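Local atomic coordinates of lovastatin nonaketide synthase mokA (Monascus pilosus, PDB entry 6AD3), a protein that carries out the iterative nine-step assembly of the lovastatin (monacolin K) polyketide from malonyl-CoA, and is represented here by its condensation domain. Residues E170-L175 with L201-Y206. The protein carries 1 engineered substitution. Residues are numbered along the deposited sequence; the frame is centred on the assembly and turned at random.
Sequences EGYWQL and LFVVAY. Engineered in segment 170-175: Trp173 (natural residue Arg).
Leu175 and Tyr172 of helix 165-176 rest on Val203, in the middle of strand 199-206. The helix is the connection of a beta-alpha-beta crossover between parallel strands 157-161 and 188-195, and packs on the five-stranded mixed sheet over 199-206, next to 188-195; its short segment runs nearly parallel to the strand, at 6°, with the axes 10.0 Å apart. The tight spot is methyl on methyl: the ends of two side chains meet head-on, Leu175 CD1 coming within 3.6 Å of Val203 CG1. One turn back, Tyr172 meets the other branch of the same valine at its ring edge, CD1 lying 4.1 Å from Val203 CG2, near the ring plane. With CG anti to the backbone N (chi1 173°), the ring runs on across the sheet, and the OH of the buried Tyr172 is hydrogen-bonded to Thr101 O and Thr460 OG1, on two further strands. Packing slackens toward Ala205, whose CB is 4.8 Å from Leu175 CB. Glu170 and Gln174 are exposed and do not touch the strand segment. The engineered Trp173, also exposed, lies beside Tyr172 and touches Thr460; Tyr172 CD2 sits 3.6 Å above the indole plane, over its centre. At the start of the strand segment, Leu201 CD2 touches Tyr172 CB at 4.0 Å.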
loop_
_atom_site.group_PDB
_atom_site.type_symbol
_atom_site.label_atom_id
_atom_site.label_comp_id
_atom_site.label_asym_id
_atom_site.label_seq_id
_atom_site.Cartn_x
_atom_site.Cartn_y
_atom_site.Cartn_z
ATOM N N GLU A 170 22.005 6.505 5.326
ATOM C CA GLU A 170 22.665 6.231 4.064
ATOM C C GLU A 170 22.441 4.768 3.648
ATOM O O GLU A 170 22.145 4.478 2.485
ATOM C CB GLU A 170 24.165 6.568 4.176
ATOM C CG GLU A 170 24.948 6.245 2.937
ATOM C CD GLU A 170 26.433 6.568 3.081
ATOM O OE1 GLU A 170 27.262 5.663 2.832
ATOM O OE2 GLU A 170 26.760 7.711 3.459
ATOM N N GLY A 171 22.581 3.858 4.602
ATOM C CA GLY A 171 22.333 2.451 4.344
ATOM C C GLY A 171 20.888 2.230 3.878
ATOM O O GLY A 171 20.630 1.421 3.008
ATOM N N TYR A 172 19.958 2.866 4.571
ATOM C CA TYR A 172 18.531 2.795 4.209
ATOM C C TYR A 172 18.296 3.180 2.753
ATOM O O TYR A 172 17.678 2.446 2.009
ATOM C CB TYR A 172 17.706 3.670 5.157
ATOM C CG TYR A 172 16.251 3.791 4.734
ATOM C CD1 TYR A 172 15.293 2.850 5.147
ATOM C CD2 TYR A 172 15.849 4.784 3.852
ATOM C CE1 TYR A 172 13.964 2.951 4.754
ATOM C CE2 TYR A 172 14.510 4.862 3.429
ATOM C CZ TYR A 172 13.592 3.923 3.861
ATOM O OH TYR A 172 12.252 4.024 3.476
ATOM N N TRP A 173 18.805 4.331 2.340
ATOM C CA TRP A 173 18.607 4.781 0.967
ATOM C C TRP A 173 19.345 3.918 -0.069
ATOM O O TRP A 173 18.881 3.774 -1.209
ATOM C CB TRP A 173 18.950 6.274 0.829
ATOM C CG TRP A 173 17.989 7.163 1.559
ATOM C CD1 TRP A 173 18.190 7.784 2.757
ATOM C CD2 TRP A 173 16.601 7.352 1.246
ATOM N NE1 TRP A 173 17.058 8.491 3.116
ATOM C CE2 TRP A 173 16.051 8.168 2.248
ATOM C CE3 TRP A 173 15.787 6.950 0.180
ATOM C CZ2 TRP A 173 14.701 8.533 2.253
ATOM C CZ3 TRP A 173 14.461 7.317 0.170
ATOM C CH2 TRP A 173 13.919 8.077 1.209
ATOM N N GLN A 174 20.414 3.226 0.344
ATOM C CA GLN A 174 21.006 2.192 -0.516
ATOM C C GLN A 174 20.063 0.979 -0.702
ATOM O O GLN A 174 19.884 0.475 -1.824
ATOM C CB GLN A 174 22.364 1.708 0.054
ATOM C CG GLN A 174 23.491 2.721 -0.083
ATOM C CD GLN A 174 24.665 2.466 0.892
ATOM O OE1 GLN A 174 25.477 3.365 1.144
ATOM N NE2 GLN A 174 24.738 1.258 1.454
ATOM N N LEU A 175 19.349 0.613 0.366
ATOM C CA LEU A 175 18.394 -0.505 0.303
ATOM C C LEU A 175 17.180 -0.153 -0.570
ATOM O O LEU A 175 16.690 -0.992 -1.312
ATOM C CB LEU A 175 17.951 -0.926 1.702
ATOM C CG LEU A 175 18.996 -1.597 2.590
ATOM C CD1 LEU A 175 18.458 -1.776 4.004
ATOM C CD2 LEU A 175 19.444 -2.947 2.041
ATOM N N LEU A 201 18.433 1.328 13.484
ATOM C CA LEU A 201 17.442 1.446 12.409
ATOM C C LEU A 201 17.230 0.060 11.785
ATOM O O LEU A 201 18.131 -0.503 11.175
ATOM C CB LEU A 201 17.902 2.469 11.365
ATOM C CG LEU A 201 17.021 2.603 10.123
ATOM C CD1 LEU A 201 15.652 3.093 10.525
ATOM C CD2 LEU A 201 17.677 3.526 9.114
ATOM N N PHE A 202 16.108 -0.548 12.117
ATOM C CA PHE A 202 15.800 -1.895 11.670
ATOM C C PHE A 202 14.960 -1.797 10.417
ATOM O O PHE A 202 13.927 -1.131 10.417
ATOM C CB PHE A 202 15.014 -2.630 12.745
ATOM C CG PHE A 202 14.529 -3.981 12.319
ATOM C CD1 PHE A 202 15.396 -4.865 11.732
ATOM C CD2 PHE A 202 13.214 -4.334 12.464
ATOM C CE1 PHE A 202 14.958 -6.098 11.285
ATOM C CE2 PHE A 202 12.766 -5.582 12.052
ATOM C CZ PHE A 202 13.623 -6.413 11.360
ATOM N N VAL A 203 15.471 -2.342 9.321
ATOM C CA VAL A 203 14.874 -2.173 8.025
ATOM C C VAL A 203 14.372 -3.526 7.518
ATOM O O VAL A 203 15.133 -4.511 7.445
ATOM C CB VAL A 203 15.885 -1.574 6.999
ATOM C CG1 VAL A 203 15.221 -1.335 5.622
ATOM C CG2 VAL A 203 16.491 -0.276 7.521
ATOM N N VAL A 204 13.116 -3.524 7.075
ATOM C CA VAL A 204 12.526 -4.559 6.306
ATOM C C VAL A 204 12.281 -4.051 4.882
ATOM O O VAL A 204 11.528 -3.103 4.658
ATOM C CB VAL A 204 11.182 -5.030 6.923
ATOM C CG1 VAL A 204 10.514 -6.032 6.000
ATOM C CG2 VAL A 204 11.381 -5.600 8.309
ATOM N N ALA A 205 12.982 -4.651 3.925
ATOM C CA ALA A 205 12.838 -4.297 2.561
ATOM C C ALA A 205 12.397 -5.524 1.776
ATOM O O ALA A 205 12.834 -6.630 2.043
ATOM C CB ALA A 205 14.115 -3.754 2.012
ATOM N N TYR A 206 11.513 -5.312 0.829
ATOM C CA TYR A 206 10.890 -6.407 0.103
ATOM C C TYR A 206 10.583 -6.068 -1.328
ATOM O O TYR A 206 10.111 -4.967 -1.665
ATOM C CB TYR A 206 9.627 -6.920 0.800
ATOM C CG TYR A 206 8.563 -5.874 1.057
ATOM C CD1 TYR A 206 8.620 -5.067 2.177
ATOM C CD2 TYR A 206 7.416 -5.800 0.244
ATOM C CE1 TYR A 206 7.600 -4.157 2.451
ATOM C CE2 TYR A 206 6.399 -4.922 0.521
ATOM C CZ TYR A 206 6.501 -4.088 1.596
ATOM O OH TYR A 206 5.493 -3.209 1.862
#